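Local atomic coordinates of DUF3863 domain-containing protein (Parabacteroides distasonis, PDB entry 3LM3), a protein that is of unknown function but is probably a carbohydrate-active enzyme related to glycoside hydrolases and polysaccharide deacetylases. Residues A[104-110]-A[142-148]; A[165-169]-A[326-330]; A[172-176]-A[220-225]; A[232-236]-A[247-253]. All coordinates share one frame; numbering follows the deposited sequence.

Contact 1: residues A[104-110]-A[142-148]; sequences DEVTYFP and YRPQSIM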
loop_
_atom_site.group_PDB
_atom_site.type_symbol
_atom_site.label_atom_id
_atom_site.label_comp_id
_atom_site.label_asym_id
_atom_site.label_seq_id
_atom_site.Cartn_x
_atom_site.Cartn_y
_atom_site.Cartn_z
ATOM N N ASP A 104 2.371 -2.318 -19.325
ATOM C CA ASP A 104 2.387 -1.502 -18.106
ATOM C C ASP A 104 1.079 -0.704 -18.057
ATOM O O ASP A 104 0.507 -0.380 -19.088
ATOM C CB ASP A 104 3.569 -0.529 -18.061
ATOM C CG ASP A 104 4.917 -1.208 -17.849
ATOM O OD1 ASP A 104 4.937 -2.374 -17.384
ATOM O OD2 ASP A 104 5.918 -0.508 -18.142
ATOM N N GLU A 105 0.657 -0.366 -16.847
ATOM C CA GLU A 105 -0.488 0.499 -16.599
ATOM C C GLU A 105 0.011 1.952 -16.516
ATOM O O GLU A 105 1.129 2.210 -16.067
ATOM C CB GLU A 105 -1.159 0.067 -15.282
ATOM C CG GLU A 105 -2.318 0.878 -14.796
ATOM C CD GLU A 105 -3.040 0.230 -13.649
ATOM O OE1 GLU A 105 -2.382 -0.228 -12.697
ATOM O OE2 GLU A 105 -4.291 0.166 -13.680
ATOM N N VAL A 106 -0.846 2.898 -16.894
ATOM C CA VAL A 106 -0.562 4.316 -16.797
ATOM C C VAL A 106 -1.716 4.970 -16.080
ATOM O O VAL A 106 -2.876 4.887 -16.526
ATOM C CB VAL A 106 -0.419 4.940 -18.192
ATOM C CG1 VAL A 106 -0.005 6.461 -18.068
ATOM C CG2 VAL A 106 0.617 4.148 -19.042
ATOM N N THR A 107 -1.432 5.572 -14.932
ATOM C CA THR A 107 -2.511 6.163 -14.166
ATOM C C THR A 107 -2.085 7.363 -13.349
ATOM O O THR A 107 -0.965 7.860 -13.451
ATOM C CB THR A 107 -3.220 5.084 -13.267
ATOM O OG1 THR A 107 -4.504 5.596 -12.885
ATOM C CG2 THR A 107 -2.358 4.712 -12.027
ATOM N N TYR A 108 -3.064 7.911 -12.639
ATOM C CA TYR A 108 -2.951 9.127 -11.829
ATOM C C TYR A 108 -2.466 8.788 -10.428
ATOM O O TYR A 108 -2.954 7.843 -9.788
ATOM C CB TYR A 108 -4.328 9.803 -11.768
ATOM C CG TYR A 108 -4.382 11.181 -11.150
ATOM C CD1 TYR A 108 -3.412 12.109 -11.413
ATOM C CD2 TYR A 108 -5.434 11.559 -10.313
ATOM C CE1 TYR A 108 -3.456 13.401 -10.833
ATOM C CE2 TYR A 108 -5.491 12.847 -9.765
ATOM C CZ TYR A 108 -4.475 13.751 -10.023
ATOM O OH TYR A 108 -4.394 15.046 -9.509
ATOM N N PHE A 109 -1.527 9.598 -9.936
ATOM C CA PHE A 109 -0.914 9.474 -8.596
ATOM C C PHE A 109 -0.891 10.865 -7.978
ATOM O O PHE A 109 0.112 11.576 -8.077
ATOM C CB PHE A 109 0.510 8.900 -8.706
ATOM C CG PHE A 109 1.049 8.306 -7.436
ATOM C CD1 PHE A 109 0.888 8.918 -6.223
ATOM C CD2 PHE A 109 1.751 7.120 -7.468
ATOM C CE1 PHE A 109 1.403 8.346 -5.045
ATOM C CE2 PHE A 109 2.257 6.543 -6.325
ATOM C CZ PHE A 109 2.067 7.161 -5.097
ATOM N N PRO A 110 -2.010 11.271 -7.322
ATOM C CA PRO A 110 -2.164 12.650 -6.831
ATOM C C PRO A 110 -1.417 12.964 -5.533
ATOM O O PRO A 110 -2.014 13.428 -4.566
ATOM C CB PRO A 110 -3.686 12.779 -6.656
ATOM C CG PRO A 110 -4.155 11.422 -6.450
ATOM C CD PRO A 110 -3.301 10.576 -7.344
ATOM N N TYR A 142 -7.696 3.709 -24.224
ATOM C CA TYR A 142 -7.066 3.218 -22.989
ATOM C C TYR A 142 -7.683 3.851 -21.757
ATOM O O TYR A 142 -7.868 5.072 -21.698
ATOM C CB TYR A 142 -5.569 3.532 -22.992
ATOM C CG TYR A 142 -4.895 3.063 -21.733
ATOM C CD1 TYR A 142 -4.613 1.733 -21.543
ATOM C CD2 TYR A 142 -4.653 3.940 -20.695
ATOM C CE1 TYR A 142 -4.074 1.261 -20.334
ATOM C CE2 TYR A 142 -4.104 3.508 -19.497
ATOM C CZ TYR A 142 -3.820 2.168 -19.318
ATOM O OH TYR A 142 -3.297 1.744 -18.142
ATOM N N ARG A 143 -7.960 3.018 -20.771
ATOM C CA ARG A 143 -8.305 3.505 -19.450
ATOM C C ARG A 143 -7.553 2.667 -18.425
ATOM O O ARG A 143 -7.458 1.449 -18.565
ATOM C CB ARG A 143 -9.795 3.406 -19.212
ATOM C CG ARG A 143 -10.612 4.270 -20.152
ATOM C CD ARG A 143 -12.075 4.087 -19.964
ATOM N NE ARG A 143 -12.492 4.527 -18.644
ATOM C CZ ARG A 143 -12.708 5.779 -18.301
ATOM N NH1 ARG A 143 -12.512 6.769 -19.169
ATOM N NH2 ARG A 143 -13.087 6.041 -17.063
ATOM N N PRO A 144 -6.995 3.309 -17.388
ATOM C CA PRO A 144 -6.318 2.523 -16.373
ATOM C C PRO A 144 -7.302 1.644 -15.587
ATOM O O PRO A 144 -8.499 1.937 -15.565
ATOM C CB PRO A 144 -5.673 3.605 -15.499
ATOM C CG PRO A 144 -6.594 4.716 -15.571
ATOM C CD PRO A 144 -7.059 4.731 -17.028
ATOM N N GLN A 145 -6.809 0.589 -14.957
ATOM C CA GLN A 145 -7.645 -0.264 -14.120
ATOM C C GLN A 145 -7.594 0.158 -12.651
ATOM O O GLN A 145 -8.406 -0.317 -11.871
ATOM C CB GLN A 145 -7.219 -1.721 -14.257
ATOM C CG GLN A 145 -7.538 -2.309 -15.612
ATOM C CD GLN A 145 -7.055 -3.734 -15.736
ATOM O OE1 GLN A 145 -5.855 -3.982 -15.659
ATOM N NE2 GLN A 145 -7.982 -4.677 -15.923
ATOM N N SER A 146 -6.683 1.068 -12.279
ATOM C CA SER A 146 -6.571 1.560 -10.894
ATOM C C SER A 146 -6.226 3.035 -10.910
ATOM O O SER A 146 -5.845 3.571 -11.981
ATOM C CB SER A 146 -5.465 0.802 -10.140
ATOM O OG SER A 146 -4.181 1.132 -10.627
ATOM N N ILE A 147 -6.376 3.664 -9.741
ATOM C CA ILE A 147 -5.819 4.977 -9.426
ATOM C C ILE A 147 -4.897 4.796 -8.224
ATOM O O ILE A 147 -5.235 4.075 -7.282
ATOM C CB ILE A 147 -6.941 5.978 -9.056
ATOM C CG1 ILE A 147 -7.836 6.219 -10.263
ATOM C CG2 ILE A 147 -6.392 7.322 -8.502
ATOM C CD1 ILE A 147 -7.254 7.127 -11.383
HETATM N N MSE A 148 -3.748 5.471 -8.236
HETATM C CA MSE A 148 -2.766 5.414 -7.145
HETATM C C MSE A 148 -3.023 6.567 -6.192
HETATM O O MSE A 148 -2.334 7.585 -6.225
HETATM C CB MSE A 148 -1.330 5.464 -7.678
HETATM C CG MSE A 148 -0.977 4.318 -8.633
HETATM SE SE MSE A 148 -1.193 2.500 -7.892
HETATM C CE MSE A 148 0.106 2.599 -6.466
#

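Contact 2: residues A[165-169]-A[326-330]; sequences NIHVA and GELWR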
loop_
_atom_site.group_PDB
_atom_site.type_symbol
_atom_site.label_atom_id
_atom_site.label_comp_id
_atom_site.label_asym_id
_atom_site.label_seq_id
_atom_site.Cartn_x
_atom_site.Cartn_y
_atom_site.Cartn_z
ATOM N N ASN A 165 -16.136 3.801 -13.875
ATOM C CA ASN A 165 -16.036 2.376 -14.117
ATOM C C ASN A 165 -14.610 1.861 -13.879
ATOM O O ASN A 165 -14.066 1.042 -14.655
ATOM C CB ASN A 165 -16.534 2.052 -15.539
ATOM C CG ASN A 165 -16.809 0.580 -15.750
ATOM O OD1 ASN A 165 -17.165 -0.161 -14.824
ATOM N ND2 ASN A 165 -16.674 0.148 -17.002
ATOM N N ILE A 166 -13.993 2.347 -12.787
ATOM C CA ILE A 166 -12.668 1.899 -12.338
ATOM C C ILE A 166 -12.880 1.306 -10.969
ATOM O O ILE A 166 -13.477 1.941 -10.115
ATOM C CB ILE A 166 -11.649 3.036 -12.330
ATOM C CG1 ILE A 166 -11.278 3.388 -13.771
ATOM C CG2 ILE A 166 -10.415 2.640 -11.468
ATOM C CD1 ILE A 166 -10.454 4.675 -13.897
ATOM N N HIS A 167 -12.440 0.060 -10.787
ATOM C CA HIS A 167 -12.859 -0.750 -9.652
ATOM C C HIS A 167 -11.674 -1.216 -8.801
ATOM O O HIS A 167 -11.823 -2.130 -8.000
ATOM C CB HIS A 167 -13.702 -1.948 -10.107
ATOM C CG HIS A 167 -14.941 -1.534 -10.828
ATOM N ND1 HIS A 167 -16.077 -1.116 -10.169
ATOM C CD2 HIS A 167 -15.206 -1.422 -12.151
ATOM C CE1 HIS A 167 -17.005 -0.793 -11.064
ATOM N NE2 HIS A 167 -16.486 -0.923 -12.273
ATOM N N VAL A 168 -10.526 -0.550 -8.963
ATOM C CA VAL A 168 -9.375 -0.787 -8.103
ATOM C C VAL A 168 -8.774 0.570 -7.748
ATOM O O VAL A 168 -8.673 1.455 -8.609
ATOM C CB VAL A 168 -8.312 -1.636 -8.814
ATOM C CG1 VAL A 168 -7.084 -1.913 -7.876
ATOM C CG2 VAL A 168 -8.940 -2.918 -9.324
ATOM N N ALA A 169 -8.350 0.754 -6.496
ATOM C CA ALA A 169 -7.543 1.904 -6.171
ATOM C C ALA A 169 -6.563 1.562 -5.065
ATOM O O ALA A 169 -6.907 0.851 -4.116
ATOM C CB ALA A 169 -8.382 3.130 -5.745
ATOM N N GLY A 326 -5.763 -6.030 -8.674
ATOM C CA GLY A 326 -7.062 -5.726 -8.065
ATOM C C GLY A 326 -8.203 -6.393 -8.798
ATOM O O GLY A 326 -9.135 -6.881 -8.177
ATOM N N GLU A 327 -8.137 -6.421 -10.128
ATOM C CA GLU A 327 -9.207 -7.083 -10.888
ATOM C C GLU A 327 -9.132 -8.592 -10.759
ATOM O O GLU A 327 -10.184 -9.222 -10.740
ATOM C CB GLU A 327 -9.245 -6.649 -12.342
ATOM C CG GLU A 327 -9.707 -5.205 -12.531
ATOM C CD GLU A 327 -11.162 -4.979 -12.179
ATOM O OE1 GLU A 327 -11.962 -5.934 -12.031
ATOM O OE2 GLU A 327 -11.522 -3.801 -12.041
ATOM N N LEU A 328 -7.935 -9.180 -10.607
ATOM C CA LEU A 328 -7.876 -10.614 -10.286
ATOM C C LEU A 328 -8.555 -10.912 -8.954
ATOM O O LEU A 328 -9.296 -11.891 -8.823
ATOM C CB LEU A 328 -6.426 -11.130 -10.239
ATOM C CG LEU A 328 -5.751 -11.339 -11.576
ATOM C CD1 LEU A 328 -4.249 -11.555 -11.381
ATOM C CD2 LEU A 328 -6.413 -12.514 -12.351
ATOM N N TRP A 329 -8.338 -10.058 -7.961
ATOM C CA TRP A 329 -8.967 -10.228 -6.660
ATOM C C TRP A 329 -10.491 -10.108 -6.780
ATOM O O TRP A 329 -11.233 -10.953 -6.287
ATOM C CB TRP A 329 -8.377 -9.253 -5.640
ATOM C CG TRP A 329 -8.844 -9.487 -4.252
ATOM C CD1 TRP A 329 -8.234 -10.231 -3.291
ATOM C CD2 TRP A 329 -10.007 -8.923 -3.633
ATOM N NE1 TRP A 329 -8.953 -10.195 -2.128
ATOM C CE2 TRP A 329 -10.054 -9.396 -2.314
ATOM C CE3 TRP A 329 -11.023 -8.071 -4.081
ATOM C CZ2 TRP A 329 -11.074 -9.038 -1.418
ATOM C CZ3 TRP A 329 -12.022 -7.712 -3.200
ATOM C CH2 TRP A 329 -12.040 -8.189 -1.884
ATOM N N ARG A 330 -10.940 -9.091 -7.490
ATOM C CA ARG A 330 -12.366 -8.803 -7.679
ATOM C C ARG A 330 -13.071 -9.917 -8.453
ATOM O O ARG A 330 -14.274 -10.135 -8.263
ATOM C CB ARG A 330 -12.469 -7.469 -8.431
ATOM C CG ARG A 330 -13.865 -6.993 -8.747
ATOM C CD ARG A 330 -13.831 -5.471 -9.068
ATOM N NE ARG A 330 -15.144 -4.999 -9.519
ATOM C CZ ARG A 330 -15.569 -4.957 -10.770
ATOM N NH1 ARG A 330 -14.798 -5.275 -11.807
ATOM N NH2 ARG A 330 -16.813 -4.534 -11.011
HETATM O O HOH W 1 -10.756 -1.380 -12.660
#

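Contact 3: residues A[172-176]-A[220-225]; sequences VIWSQ and MDFICA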
loop_
_atom_site.group_PDB
_atom_site.type_symbol
_atom_site.label_atom_id
_atom_site.label_comp_id
_atom_site.label_asym_id
_atom_site.label_seq_id
_atom_site.Cartn_x
_atom_site.Cartn_y
_atom_site.Cartn_z
ATOM N N VAL A 172 -5.110 2.605 0.573
ATOM C CA VAL A 172 -4.731 2.071 1.921
ATOM C C VAL A 172 -3.252 2.442 2.005
ATOM O O VAL A 172 -2.519 2.022 1.188
ATOM C CB VAL A 172 -4.898 0.483 2.035
ATOM C CG1 VAL A 172 -4.172 -0.115 3.298
ATOM C CG2 VAL A 172 -6.326 0.024 1.932
ATOM N N ILE A 173 -2.820 3.287 2.964
ATOM C CA ILE A 173 -1.363 3.388 3.301
ATOM C C ILE A 173 -1.297 2.690 4.631
ATOM O O ILE A 173 -1.397 3.285 5.715
ATOM C CB ILE A 173 -0.696 4.813 3.312
ATOM C CG1 ILE A 173 -0.824 5.491 1.933
ATOM C CG2 ILE A 173 0.795 4.669 3.521
ATOM C CD1 ILE A 173 0.066 6.775 1.716
ATOM N N TRP A 174 -1.206 1.362 4.556
ATOM C CA TRP A 174 -1.515 0.522 5.700
ATOM C C TRP A 174 -0.666 0.876 6.903
ATOM O O TRP A 174 0.578 0.934 6.823
ATOM C CB TRP A 174 -1.346 -0.984 5.394
ATOM C CG TRP A 174 -1.868 -1.772 6.545
ATOM C CD1 TRP A 174 -3.183 -1.965 6.865
ATOM C CD2 TRP A 174 -1.111 -2.353 7.606
ATOM N NE1 TRP A 174 -3.290 -2.654 8.045
ATOM C CE2 TRP A 174 -2.026 -2.895 8.526
ATOM C CE3 TRP A 174 0.261 -2.469 7.877
ATOM C CZ2 TRP A 174 -1.613 -3.527 9.687
ATOM C CZ3 TRP A 174 0.653 -3.105 9.043
ATOM C CH2 TRP A 174 -0.274 -3.629 9.925
ATOM N N SER A 175 -1.333 1.109 8.038
ATOM C CA SER A 175 -0.734 1.412 9.337
ATOM C C SER A 175 -0.110 2.774 9.469
ATOM O O SER A 175 0.436 3.079 10.503
ATOM C CB SER A 175 0.268 0.359 9.826
ATOM O OG SER A 175 1.554 0.444 9.228
ATOM N N GLN A 176 -0.198 3.617 8.467
ATOM C CA GLN A 176 0.460 4.920 8.529
ATOM C C GLN A 176 -0.087 5.745 9.695
ATOM O O GLN A 176 -1.304 5.948 9.825
ATOM C CB GLN A 176 0.270 5.685 7.215
ATOM C CG GLN A 176 0.585 7.181 7.305
ATOM C CD GLN A 176 1.910 7.442 7.959
ATOM O OE1 GLN A 176 2.104 8.454 8.649
ATOM N NE2 GLN A 176 2.824 6.518 7.782
HETATM N N MSE A 220 4.430 -3.863 4.530
HETATM C CA MSE A 220 5.151 -3.615 5.775
HETATM C C MSE A 220 5.690 -4.877 6.426
HETATM O O MSE A 220 5.079 -5.945 6.357
HETATM C CB MSE A 220 4.243 -2.940 6.786
HETATM C CG MSE A 220 3.831 -1.550 6.423
HETATM SE SE MSE A 220 5.310 -0.325 6.350
HETATM C CE MSE A 220 5.667 -0.390 4.511
ATOM N N ASP A 221 6.808 -4.711 7.130
ATOM C CA ASP A 221 7.194 -5.688 8.145
ATOM C C ASP A 221 6.287 -5.375 9.325
ATOM O O ASP A 221 6.383 -4.312 9.929
ATOM C CB ASP A 221 8.663 -5.509 8.479
ATOM C CG ASP A 221 9.157 -6.527 9.517
ATOM O OD1 ASP A 221 8.356 -6.878 10.417
ATOM O OD2 ASP A 221 10.336 -6.994 9.420
ATOM N N PHE A 222 5.402 -6.315 9.654
ATOM C CA PHE A 222 4.391 -6.059 10.679
ATOM C C PHE A 222 4.991 -5.696 12.033
ATOM O O PHE A 222 4.429 -4.888 12.780
ATOM C CB PHE A 222 3.467 -7.267 10.858
ATOM C CG PHE A 222 2.524 -7.517 9.713
ATOM C CD1 PHE A 222 1.602 -6.560 9.341
ATOM C CD2 PHE A 222 2.438 -8.768 9.123
ATOM C CE1 PHE A 222 0.691 -6.811 8.344
ATOM C CE2 PHE A 222 1.515 -9.025 8.115
ATOM C CZ PHE A 222 0.623 -8.059 7.759
ATOM N N ILE A 223 6.136 -6.271 12.371
ATOM C CA ILE A 223 6.783 -5.939 13.645
ATOM C C ILE A 223 7.245 -4.477 13.648
ATOM O O ILE A 223 7.028 -3.749 14.626
ATOM C CB ILE A 223 7.925 -6.928 13.950
ATOM C CG1 ILE A 223 7.285 -8.301 14.298
ATOM C CG2 ILE A 223 8.780 -6.435 15.112
ATOM C CD1 ILE A 223 8.242 -9.461 14.338
ATOM N N CYS A 224 7.846 -4.014 12.562
ATOM C CA CYS A 224 8.286 -2.631 12.479
ATOM C C CYS A 224 7.111 -1.659 12.514
ATOM O O CYS A 224 7.190 -0.574 13.105
ATOM C CB CYS A 224 9.082 -2.395 11.206
ATOM S SG CYS A 224 10.513 -3.503 10.982
ATOM N N ALA A 225 6.016 -2.053 11.863
ATOM C CA ALA A 225 4.875 -1.163 11.634
ATOM C C ALA A 225 4.011 -0.949 12.848
ATOM O O ALA A 225 3.102 -0.126 12.800
ATOM C CB ALA A 225 4.043 -1.701 10.452
#

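Contact 4: residues A[232-236]-A[247-253]; sequences GHGID and IETYKGW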
loop_
_atom_site.group_PDB
_atom_site.type_symbol
_atom_site.label_atom_id
_atom_site.label_comp_id
_atom_site.label_asym_id
_atom_site.label_seq_id
_atom_site.Cartn_x
_atom_site.Cartn_y
_atom_site.Cartn_z
ATOM N N GLY A 232 14.949 7.380 12.161
ATOM C CA GLY A 232 15.798 7.521 10.998
ATOM C C GLY A 232 15.667 6.306 10.092
ATOM O O GLY A 232 14.772 5.480 10.286
ATOM N N HIS A 233 16.561 6.214 9.119
ATOM C CA HIS A 233 16.503 5.156 8.095
ATOM C C HIS A 233 17.510 4.020 8.352
ATOM O O HIS A 233 17.475 3.025 7.639
ATOM C CB HIS A 233 16.763 5.722 6.692
ATOM C CG HIS A 233 15.703 6.648 6.187
ATOM N ND1 HIS A 233 15.953 7.542 5.163
ATOM C CD2 HIS A 233 14.412 6.819 6.538
ATOM C CE1 HIS A 233 14.858 8.245 4.930
ATOM N NE2 HIS A 233 13.909 7.833 5.749
ATOM N N GLY A 234 18.399 4.177 9.320
ATOM C CA GLY A 234 19.502 3.236 9.476
ATOM C C GLY A 234 19.184 2.011 10.304
ATOM O O GLY A 234 18.173 1.949 10.988
ATOM N N ILE A 235 20.100 1.040 10.270
ATOM C CA ILE A 235 19.909 -0.196 10.999
ATOM C C ILE A 235 19.999 0.010 12.508
ATOM O O ILE A 235 19.529 -0.819 13.264
ATOM C CB ILE A 235 20.867 -1.297 10.515
ATOM C CG1 ILE A 235 20.307 -2.687 10.912
ATOM C CG2 ILE A 235 22.283 -1.063 11.011
ATOM C CD1 ILE A 235 20.912 -3.866 10.137
ATOM N N ASP A 236 20.539 1.140 12.935
ATOM C CA ASP A 236 20.558 1.480 14.352
ATOM C C ASP A 236 19.228 1.960 14.905
ATOM O O ASP A 236 19.056 2.006 16.116
ATOM C CB ASP A 236 21.639 2.540 14.637
ATOM C CG ASP A 236 21.437 3.832 13.877
ATOM O OD1 ASP A 236 20.999 3.835 12.693
ATOM O OD2 ASP A 236 21.774 4.874 14.474
ATOM N N ILE A 247 13.537 2.879 0.594
ATOM C CA ILE A 247 14.125 3.961 1.407
ATOM C C ILE A 247 14.666 3.427 2.733
ATOM O O ILE A 247 15.804 3.724 3.136
ATOM C CB ILE A 247 13.107 5.093 1.644
ATOM C CG1 ILE A 247 12.890 5.870 0.333
ATOM C CG2 ILE A 247 13.555 6.032 2.792
ATOM C CD1 ILE A 247 14.141 6.579 -0.227
ATOM N N GLU A 248 13.849 2.624 3.412
ATOM C CA GLU A 248 14.173 2.148 4.757
ATOM C C GLU A 248 15.000 0.872 4.772
ATOM O O GLU A 248 15.349 0.359 5.850
ATOM C CB GLU A 248 12.888 1.940 5.564
ATOM C CG GLU A 248 12.043 3.171 5.716
ATOM C CD GLU A 248 11.161 3.522 4.543
ATOM O OE1 GLU A 248 11.009 2.709 3.618
ATOM O OE2 GLU A 248 10.617 4.667 4.574
ATOM N N THR A 249 15.320 0.350 3.583
ATOM C CA THR A 249 16.014 -0.929 3.459
ATOM C C THR A 249 17.248 -0.782 2.567
ATOM O O THR A 249 18.330 -0.470 3.055
ATOM C CB THR A 249 15.060 -2.055 2.969
ATOM O OG1 THR A 249 14.493 -1.711 1.686
ATOM C CG2 THR A 249 13.956 -2.292 3.992
ATOM N N TYR A 250 17.104 -0.976 1.257
ATOM C CA TYR A 250 18.228 -0.833 0.347
ATOM C C TYR A 250 19.037 0.461 0.553
ATOM O O TYR A 250 20.276 0.421 0.615
ATOM C CB TYR A 250 17.753 -0.898 -1.111
ATOM C CG TYR A 250 17.257 -2.267 -1.501
ATOM C CD1 TYR A 250 18.135 -3.324 -1.658
ATOM C CD2 TYR A 250 15.911 -2.505 -1.746
ATOM C CE1 TYR A 250 17.670 -4.585 -1.990
ATOM C CE2 TYR A 250 15.442 -3.795 -2.096
ATOM C CZ TYR A 250 16.316 -4.816 -2.220
ATOM O OH TYR A 250 15.813 -6.064 -2.520
ATOM N N LYS A 251 18.353 1.591 0.673
ATOM C CA LYS A 251 19.025 2.887 0.852
ATOM C C LYS A 251 19.502 3.030 2.301
ATOM O O LYS A 251 20.686 3.173 2.542
ATOM C CB LYS A 251 18.103 4.010 0.415
ATOM C CG LYS A 251 18.761 5.369 0.238
ATOM C CD LYS A 251 19.015 6.096 1.525
ATOM C CE LYS A 251 17.781 6.549 2.284
ATOM N NZ LYS A 251 18.180 7.483 3.425
ATOM N N GLY A 252 18.587 2.956 3.264
ATOM C CA GLY A 252 18.964 3.194 4.660
ATOM C C GLY A 252 19.961 2.233 5.275
ATOM O O GLY A 252 20.805 2.623 6.109
ATOM N N TRP A 253 19.888 0.962 4.871
ATOM C CA TRP A 253 20.777 -0.042 5.430
ATOM C C TRP A 253 21.926 -0.426 4.496
ATOM O O TRP A 253 22.796 -1.182 4.900
ATOM C CB TRP A 253 19.984 -1.295 5.749
ATOM C CG TRP A 253 18.974 -1.183 6.839
ATOM C CD1 TRP A 253 18.547 -0.053 7.499
ATOM C CD2 TRP A 253 18.257 -2.271 7.422
ATOM N NE1 TRP A 253 17.657 -0.387 8.471
ATOM C CE2 TRP A 253 17.440 -1.744 8.427
ATOM C CE3 TRP A 253 18.252 -3.652 7.202
ATOM C CZ2 TRP A 253 16.622 -2.537 9.212
ATOM C CZ3 TRP A 253 17.445 -4.444 7.984
ATOM C CH2 TRP A 253 16.625 -3.895 8.961
HETATM O O HOH W 2 22.269 1.524 8.334
#

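Contact 1: residues A[104-110]-A[142-148]
The carboxylate of Glu105 reaches across to the backbone at Gln145, and its OE2 accepts from Gln145 N at 2.9 Å. The approach is nearly along the C-O axis, but the N-H is bent, at 132°. Ser146 OG is almost equally near both oxygens of Glu105, 3.1 Å from OE1, and either bond would be weak. Next to Glu105, Val106 N donates to Tyr142 OH at 3.0 Å in an almost straight bond. The ring of Tyr142 turns an edge to Val106 O. With OG1 anti to the backbone N (chi1 -162°), Thr107 bonds to a lone pair of Ser146 O at 2.6 Å, in the carbonyl plane. One backbone bond, Met148 N to Tyr108 O at 2.9 Å, ties the strands. Strand 105-108 leads through helices 114-117 and 120-138 to the short, weakly bonded strand 146-148, a beta-alpha-beta connection consistent with a beta/alpha barrel. The two strands splay by 55°. At their far end the selenomethionine Met148 lays CB over the Phe109 ring, 3.9 Å from its centroid. Met148 O sits over one face of this ring too, and meets Phe109 CA at 3.3 Å. Further out, Thr73 OG1 and Gly323 N bond to Glu105 OE1, so both carboxylate oxygens are held. Val106 packs on helices 86-102 and 120-138, while Phe109 and Met148 both touch Cys26 of strand 21-29.

Contact 2: residues A[165-169]-A[326-330]
Arg330 lays its guanidinium flat over the imidazole of His167. The planes are 5° apart and the centres 3.8 Å apart. NH2 sits above the middle of the ring, and Arg330 NE comes to 3.4 Å from His167 CB. An extended chain from CG to NE carries the group out from the helix to the ring. Both flat groups are also held at their edges. Glu327 OE1 takes Arg330 NH1 on its syn lone pair at 2.9 Å, in the guanidinium plane, as a salt bridge. Asp211 OD2 forms a second one with NH2. On the histidine, His167 NE2 donates to Asn165 OD1 at 2.7 Å and ND1 bonds to Asp211 O, which fixes the rotation of the ring. The other oxygen of Glu327 reaches the loop through a water. That water donates to Glu327 OE2 at 2.6 Å and accepts from His167 N at 2.9 Å. Beside this polar group, Val168 CG2 rests on the helix backbone, 3.6 Å from Gly326 C. Glycine here lets the valine come close. Helix 322-332 thus packs at the start of parallel strand 168-172, through a guanidinium-imidazole stack, in what is probably a beta/alpha barrel.

Contact 3: residues A[172-176]-A[220-225]
Trp174 presents one face of its six-membered ring to the edge of Phe222. This is an offset edge-to-face pair, with centroids 5.3 Å apart and planes at 85°. Trp174 and Ser175 are the central residues of a type II beta turn that follows strand 168-172. Phe222 opens the short, weakly bonded helical turn 222-225, where Asp221 is the N-cap and accepts a weak bond from Ile223 N. The turn and the helix meet through side chains, with no hydrogen bond between them. The tight part is at the far rim of the indole. Phe222 CD1 comes to 3.5 Å from Trp174 CH2, with CE1 close behind. At chi1 -172° the Trp174 side chain points away from its own amide nitrogen, carrying the six-membered ring across to the helix. The looser part is around this pair. Met220, a selenomethionine, meets the indole in its plane, with CG 4.0 Å from Trp174 CE3, and the rest of its bent chain leads away. Ala225 CB is 3.9 Å from Trp174 CZ3. All five touching residues are buried, so the looser side faces protein rather than solvent. Phe222 also meets the rings of Trp361 and Phe343, and Trp174 touches Met363 of strand 357-363. Indole NE1 is satisfied by Ser187 O. Ser175 OG lies 3.5 Å from Ala225 CB and gives its proton to Trp174 O at 2.6 Å.

Contact 4: residues A[232-236]-A[247-253]
Lys251 NZ donates to His233 ND1 at 2.8 Å, close to the plane of the imidazole. The lysine chain is bent at chi2 (-78°) and chi3 (-67°), which folds its amine back to the loop. Ile247 is modelled in two conformers. In one of them Ile247 CG2 lies over a face of the His233 ring, 3.5 Å from its centroid, a CH-pi contact that remains doubtful for the other. The histidine has the helix at its edge and, in that conformer, at one face. His233 O meets Gly252 CA at 3.3 Å in a CA-H...O contact, and the missing side chain of Gly252 is what leaves room for it. Further along, Ile235 crosses the indole of Trp253 at about a right angle. Ile235 CB stands almost straight above the five-membered ring of Trp253, 3.9 Å from its centroid. Glu248 O lies over the opposite face of the indole, toward its rim. A water links the backbones, accepting from Ile235 N at 2.9 Å and donating to Gly252 O. The helix opens with a wider pi-type turn, closed by Gly252 N to Ile247 O at 2.9 Å. This is a surface contact, in which a loop folds back on the helix that follows it. Ile247 and Lys251 lean on Phe294 of helix 290-294, Ile235 and Trp253 touch helix 255-277, and Tyr250 packs on helix 296-313.

How the contacts relate
All four contacts belong to the DUF3863 region of the chain, most of which is probably a beta/alpha barrel. Contacts 1 and 2 touch, with centres 11 Å apart. Their strands 146-148 and 168-172 are neighbours in one parallel sheet, and helix 322-332 reaches both. Contact 3 begins where strand 168-172 runs out, and its centre is 22 Å from that of contact 2. Contact 4 follows it along the chain, 16 Å away between centres, and lies on the opposite side of the chain's centre from contact 2. The long span from 169 to 326 holds contacts 3 and 4. Contact 2 therefore brings together distant parts of the sequence, while contact 4 is local.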